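Local coordinates for catalase-3 (Neurospora crassa, PDB 4AJ9), which catalyses the haem-dependent dismutation of hydrogen peroxide to water and molecular oxygen, protecting the cell from peroxide damage, at the interface of chains A and B and the interface of chains A and C. Residues are numbered along the deposited sequence; one frame, centred on the assembly and turned at random. Chains: chain A/B/C, Catalase-3.

Contact 1: the interface of chains A and B. Residues chain A 346-347, 349-350, 353-354; chain B 42, 48-49, 52.
One face of the B:Arg48 guanidinium lies against the backbone of helix 343-360 of chain A, with A:Tyr350 CA 3.7 Å above its plane and displaced toward the rim. In the plane of the group, at the edge formed by NE and NH2, sits the backbone carbonyl oxygen of B:Leu42. This side-on grip puts two nitrogens on one oxygen, at 3.0 Å from B:Arg48 NE to B:Leu42 O and 2.8 Å from NH2, the latter nearly along the C=O axis. Gripped by its own chain, the guanidinium is probably held in this rotation independently of the partner. The A:Tyr350 ring has A:Asp354 CB over the rim of one face, one helical turn on; it is chiefly A:Tyr350 CB that meets the B:Leu42 methyls (3.8 Å to CD1).

Across the boundary, B:Arg48 NH1 makes a weak, bent hydrogen bond to A:Leu349 O (3.2 Å, 123° at H). Water carries more of the polar contact: water 1 joins NH1 and NH2 to A:Leu349 O, and water 2 joins NH1 to A:Tyr350 O. The arginine chain bends at chi3 (-65°) to bring the group down onto the helix.

Further along, A:Leu353, its CG anti to the backbone N (chi1 179°), runs past B:Arg48 in the opposite direction; CD2 lies 3.9 Å from B:Arg48 CB. It meets B:Gln52 tip to tip. The glutamine, extended beyond CG, lays its terminal amide against the leucine branch point, A:Leu353 CG to B:Gln52 CD 3.8 Å. B:Leu42 CD2 reaches A:Gly347 CA at the other end.

The site is a helix-on-helix part of a two-fold interface between identical subunits, occurring twice. It ties helix 45-55 and the preceding loop to the helix whose A:Tyr352 is the proximal haem ligand of the catalase family, so it likely steadies that helix within the tetramer.

Contact 2: the interface of chains A and C. Residues chain A 58-60, 358, 361; chain C 58-60, 358, 361.
Two reciprocal amide-to-backbone hydrogen bonds join the chains. C:Asn358 ND2 donates to the carbonyl A:Arg58 O at 2.9 Å and nearly straight (175° at H), arriving in the carbonyl plane on a lone pair. Its twin is slacker: A:Asn358 ND2 lies 3.2 Å from C:Arg58 O and comes from above the carbonyl plane, 28° out of it. In both, the acceptor lies almost in the plane of the donating amide, so the N-H is well aimed.

Between the two bonds the prolines meet. A:Pro60 and C:Pro60 lie side by side, pointing the same way, with A:Pro60 CD 3.9 Å from C:Pro60 CG. Each proline also rests its CB on the carbonyl of the partner's arginine (A:Arg58 or C:Arg58), C:Pro60 CB being 3.8 Å from A:Arg58 O, so one carbonyl receives an amide and borders an apolar ring.

Each asparagine has CG anti to the backbone N (chi1 -171° in both), which carries its amide away from the helix and across to the other chain. An alanine in place of A:Asn358 would remove the amide and would probably leave C:Arg58 O without this cross-chain donor, loosening one end of the contact. The side chains of A:Arg58 and C:Arg58 bend at chi2, with CG beside the backbone N; their CB carbons lie near CB of C:Pro60 and A:Pro60 respectively. The A:Arg361 and C:Arg361 side chains cross at about a right angle with nearly parallel guanidinium planes, but both are poorly ordered and some separations are too short to be real, so their modelled positions carry little weight.

The patch straddles a two-fold relation between copies of one protein. In each chain residues 58-60 form a loop just beyond helix 45-55, A:Asn358 and C:Asn358 sit in the last turn of helix 343-360, and A:Arg361 and C:Arg361 follow directly after that helix.

Contact 1: the interface of chains A and B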
loop_
_atom_site.group_PDB
_atom_site.type_symbol
_atom_site.label_atom_id
_atom_site.label_comp_id
_atom_site.label_asym_id
_atom_site.label_seq_id
_atom_site.Cartn_x
_atom_site.Cartn_y
_atom_site.Cartn_z
ATOM N N GLN A 346 -13.674 -24.428 -2.840
ATOM C CA GLN A 346 -13.309 -23.868 -4.132
ATOM C C GLN A 346 -13.032 -22.377 -4.052
ATOM O O GLN A 346 -12.057 -21.897 -4.610
ATOM C CB GLN A 346 -14.399 -24.158 -5.161
ATOM C CG GLN A 346 -14.495 -25.632 -5.547
ATOM C CD GLN A 346 -13.524 -26.000 -6.642
ATOM O OE1 GLN A 346 -13.427 -25.303 -7.658
ATOM N NE2 GLN A 346 -12.786 -27.087 -6.442
ATOM N N GLY A 347 -13.884 -21.646 -3.348
ATOM C CA GLY A 347 -13.724 -20.205 -3.231
ATOM C C GLY A 347 -12.624 -19.790 -2.271
ATOM O O GLY A 347 -11.970 -18.766 -2.473
ATOM N N LEU A 349 -9.778 -21.036 -2.079
ATOM C CA LEU A 349 -8.511 -21.056 -2.811
ATOM C C LEU A 349 -8.186 -19.662 -3.339
ATOM O O LEU A 349 -7.034 -19.221 -3.305
ATOM C CB LEU A 349 -8.561 -22.084 -3.951
ATOM C CG LEU A 349 -8.899 -23.494 -3.445
ATOM C CD1 LEU A 349 -8.911 -24.507 -4.566
ATOM C CD2 LEU A 349 -7.924 -23.925 -2.351
ATOM N N TYR A 350 -9.213 -18.978 -3.833
ATOM C CA TYR A 350 -9.064 -17.623 -4.336
ATOM C C TYR A 350 -8.842 -16.623 -3.202
ATOM O O TYR A 350 -7.952 -15.773 -3.274
ATOM C CB TYR A 350 -10.308 -17.200 -5.142
ATOM C CG TYR A 350 -10.338 -15.704 -5.367
ATOM C CD1 TYR A 350 -9.580 -15.127 -6.372
ATOM C CD2 TYR A 350 -11.098 -14.867 -4.544
ATOM C CE1 TYR A 350 -9.569 -13.761 -6.562
ATOM C CE2 TYR A 350 -11.101 -13.488 -4.727
ATOM C CZ TYR A 350 -10.333 -12.949 -5.749
ATOM O OH TYR A 350 -10.314 -11.600 -5.957
ATOM N N LEU A 353 -5.274 -16.302 -1.119
ATOM C CA LEU A 353 -4.146 -15.771 -1.869
ATOM C C LEU A 353 -4.355 -14.266 -1.968
ATOM O O LEU A 353 -3.448 -13.473 -1.683
ATOM C CB LEU A 353 -4.078 -16.381 -3.272
ATOM C CG LEU A 353 -2.922 -15.845 -4.129
ATOM C CD1 LEU A 353 -1.587 -16.198 -3.490
ATOM C CD2 LEU A 353 -3.001 -16.407 -5.541
ATOM N N ASP A 354 -5.568 -13.882 -2.371
ATOM C CA ASP A 354 -5.905 -12.473 -2.591
ATOM C C ASP A 354 -5.747 -11.627 -1.328
ATOM O O ASP A 354 -5.198 -10.517 -1.355
ATOM C CB ASP A 354 -7.349 -12.345 -3.075
ATOM C CG ASP A 354 -7.814 -10.900 -3.109
ATOM O OD1 ASP A 354 -7.151 -10.079 -3.778
ATOM O OD2 ASP A 354 -8.825 -10.590 -2.448
ATOM N N LEU B 42 -11.073 -22.002 -11.085
ATOM C CA LEU B 42 -10.604 -21.166 -9.989
ATOM C C LEU B 42 -9.621 -21.942 -9.109
ATOM O O LEU B 42 -8.748 -21.351 -8.477
ATOM C CB LEU B 42 -11.795 -20.721 -9.138
ATOM C CG LEU B 42 -11.531 -19.699 -8.020
ATOM C CD1 LEU B 42 -11.159 -18.326 -8.621
ATOM C CD2 LEU B 42 -12.772 -19.578 -7.113
ATOM N N ARG B 48 -2.940 -18.830 -10.693
ATOM C CA ARG B 48 -3.146 -17.616 -9.898
ATOM C C ARG B 48 -1.884 -17.129 -9.195
ATOM O O ARG B 48 -1.614 -15.921 -9.195
ATOM C CB ARG B 48 -4.344 -17.727 -8.945
ATOM C CG ARG B 48 -5.703 -17.434 -9.638
ATOM C CD ARG B 48 -6.904 -17.515 -8.654
ATOM N NE ARG B 48 -7.055 -18.884 -8.169
ATOM C CZ ARG B 48 -6.571 -19.317 -7.008
ATOM N NH1 ARG B 48 -5.958 -18.479 -6.179
ATOM N NH2 ARG B 48 -6.718 -20.584 -6.672
ATOM N N GLN B 49 -1.097 -18.030 -8.611
ATOM C CA GLN B 49 0.098 -17.552 -7.915
ATOM C C GLN B 49 1.101 -16.985 -8.925
ATOM O O GLN B 49 1.876 -16.105 -8.591
ATOM C CB GLN B 49 0.731 -18.609 -6.981
ATOM C CG GLN B 49 1.142 -19.935 -7.645
ATOM C CD GLN B 49 2.535 -19.913 -8.263
ATOM O OE1 GLN B 49 3.518 -19.540 -7.615
ATOM N NE2 GLN B 49 2.624 -20.331 -9.525
ATOM N N GLN B 52 -0.636 -13.567 -10.210
ATOM C CA GLN B 52 -0.693 -12.548 -9.165
ATOM C C GLN B 52 0.667 -11.888 -9.041
ATOM O O GLN B 52 0.778 -10.658 -8.943
ATOM C CB GLN B 52 -1.128 -13.108 -7.816
ATOM C CG GLN B 52 -1.212 -12.026 -6.774
ATOM C CD GLN B 52 -1.668 -12.560 -5.432
ATOM O OE1 GLN B 52 -2.864 -12.673 -5.176
ATOM N NE2 GLN B 52 -0.716 -12.900 -4.579
HETATM O O HOH W 1 -4.813 -20.794 -4.666
HETATM O O HOH W 2 -6.551 -15.587 -5.786
#

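Contact 2: the interface of chains A and C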
loop_
_atom_site.group_PDB
_atom_site.type_symbol
_atom_site.label_atom_id
_atom_site.label_comp_id
_atom_site.label_asym_id
_atom_site.label_seq_id
_atom_site.Cartn_x
_atom_site.Cartn_y
_atom_site.Cartn_z
ATOM N N ARG A 58 1.867 -0.976 12.433
ATOM C CA ARG A 58 0.677 -1.828 12.334
ATOM C C ARG A 58 0.388 -2.266 10.916
ATOM O O ARG A 58 0.548 -1.486 9.974
ATOM C CB ARG A 58 -0.563 -1.120 12.893
ATOM C CG ARG A 58 -0.445 -0.691 14.348
ATOM C CD ARG A 58 -0.281 -1.864 15.335
ATOM N NE ARG A 58 -0.039 -1.282 16.654
ATOM C CZ ARG A 58 1.160 -1.141 17.200
ATOM N NH1 ARG A 58 2.236 -1.623 16.589
ATOM N NH2 ARG A 58 1.269 -0.550 18.380
ATOM N N ILE A 59 -0.048 -3.512 10.770
ATOM C CA ILE A 59 -0.594 -3.989 9.495
ATOM C C ILE A 59 -2.039 -4.436 9.713
ATOM O O ILE A 59 -2.453 -4.675 10.856
ATOM C CB ILE A 59 0.249 -5.149 8.882
ATOM C CG1 ILE A 59 0.048 -6.456 9.664
ATOM C CG2 ILE A 59 1.703 -4.773 8.814
ATOM C CD1 ILE A 59 0.878 -7.597 9.138
ATOM N N PRO A 60 -2.826 -4.540 8.628
ATOM C CA PRO A 60 -4.221 -4.948 8.815
ATOM C C PRO A 60 -4.302 -6.286 9.549
ATOM O O PRO A 60 -3.543 -7.196 9.217
ATOM C CB PRO A 60 -4.735 -5.112 7.375
ATOM C CG PRO A 60 -3.843 -4.227 6.546
ATOM C CD PRO A 60 -2.497 -4.294 7.212
ATOM N N ASN A 358 -3.745 -7.656 0.765
ATOM C CA ASN A 358 -4.232 -6.627 1.687
ATOM C C ASN A 358 -3.365 -6.550 2.936
ATOM O O ASN A 358 -2.884 -5.480 3.312
ATOM C CB ASN A 358 -5.691 -6.899 2.099
ATOM C CG ASN A 358 -6.308 -5.735 2.878
ATOM O OD1 ASN A 358 -6.410 -4.634 2.358
ATOM N ND2 ASN A 358 -6.725 -5.984 4.132
ATOM N N ARG A 361 0.384 -6.011 1.808
ATOM C CA ARG A 361 0.578 -4.854 0.929
ATOM C C ARG A 361 1.626 -5.067 -0.165
ATOM O O ARG A 361 2.387 -4.156 -0.478
ATOM C CB ARG A 361 0.987 -3.631 1.758
ATOM C CG ARG A 361 -0.168 -2.831 2.322
ATOM C CD ARG A 361 -0.842 -3.573 3.465
ATOM N NE ARG A 361 -1.807 -2.755 4.200
ATOM C CZ ARG A 361 -3.040 -2.490 3.776
ATOM N NH1 ARG A 361 -3.461 -2.955 2.612
ATOM N NH2 ARG A 361 -3.857 -1.748 4.516
ATOM N N ARG C 58 -10.142 -4.758 5.728
ATOM C CA ARG C 58 -9.449 -4.234 6.893
ATOM C C ARG C 58 -8.376 -3.231 6.555
ATOM O O ARG C 58 -7.715 -3.322 5.520
ATOM C CB ARG C 58 -8.820 -5.369 7.703
ATOM C CG ARG C 58 -9.822 -6.415 8.155
ATOM C CD ARG C 58 -10.825 -5.907 9.198
ATOM N NE ARG C 58 -11.789 -6.978 9.421
ATOM C CZ ARG C 58 -12.986 -7.057 8.848
ATOM N NH1 ARG C 58 -13.432 -6.079 8.057
ATOM N NH2 ARG C 58 -13.752 -8.115 9.097
ATOM N N ILE C 59 -8.203 -2.270 7.454
ATOM C CA ILE C 59 -7.095 -1.346 7.351
ATOM C C ILE C 59 -6.364 -1.442 8.680
ATOM O O ILE C 59 -6.925 -1.966 9.646
ATOM C CB ILE C 59 -7.573 0.093 7.060
ATOM C CG1 ILE C 59 -8.358 0.670 8.252
ATOM C CG2 ILE C 59 -8.405 0.115 5.781
ATOM C CD1 ILE C 59 -8.740 2.161 8.049
ATOM N N PRO C 60 -5.106 -0.990 8.724
ATOM C CA PRO C 60 -4.371 -1.083 9.994
ATOM C C PRO C 60 -5.088 -0.292 11.071
ATOM O O PRO C 60 -5.577 0.800 10.795
ATOM C CB PRO C 60 -3.037 -0.393 9.688
ATOM C CG PRO C 60 -2.864 -0.549 8.200
ATOM C CD PRO C 60 -4.268 -0.464 7.629
ATOM N N ASN C 358 0.340 5.195 6.746
ATOM C CA ASN C 358 0.261 3.770 7.030
ATOM C C ASN C 358 -1.188 3.323 7.069
ATOM O O ASN C 358 -1.560 2.286 6.508
ATOM C CB ASN C 358 0.900 3.444 8.376
ATOM C CG ASN C 358 1.028 1.953 8.598
ATOM O OD1 ASN C 358 1.679 1.270 7.817
ATOM N ND2 ASN C 358 0.369 1.436 9.630
ATOM N N ARG C 361 -2.797 4.174 3.589
ATOM C CA ARG C 361 -2.090 3.693 2.397
ATOM C C ARG C 361 -2.109 4.649 1.198
ATOM O O ARG C 361 -2.262 4.213 0.054
ATOM C CB ARG C 361 -2.702 2.363 1.938
ATOM C CG ARG C 361 -1.818 1.152 2.149
ATOM C CD ARG C 361 -2.313 0.285 3.294
ATOM N NE ARG C 361 -1.675 0.609 4.568
ATOM C CZ ARG C 361 -0.488 0.140 4.952
ATOM N NH1 ARG C 361 0.190 -0.678 4.160
ATOM N NH2 ARG C 361 0.024 0.490 6.118
#

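The centres of contact 1 and contact 2 lie about 20 Å apart, and both draw on helix 343-360 of chain A: contact 1 uses its first to middle turns against chain B, contact 2 its C-terminal end against chain C. Helix 45-55 of chain B enters contact 1, and the loop after the same helix in chains A and C enters contact 2, so this region serves both kinds of two-fold interface in every copy. One helix thus touches two different neighbours in the four-subunit assembly. The centres are about 17 and 15 Å from the active-site A:His65, so both interfaces lie near the active site and may steady the haem-binding helix.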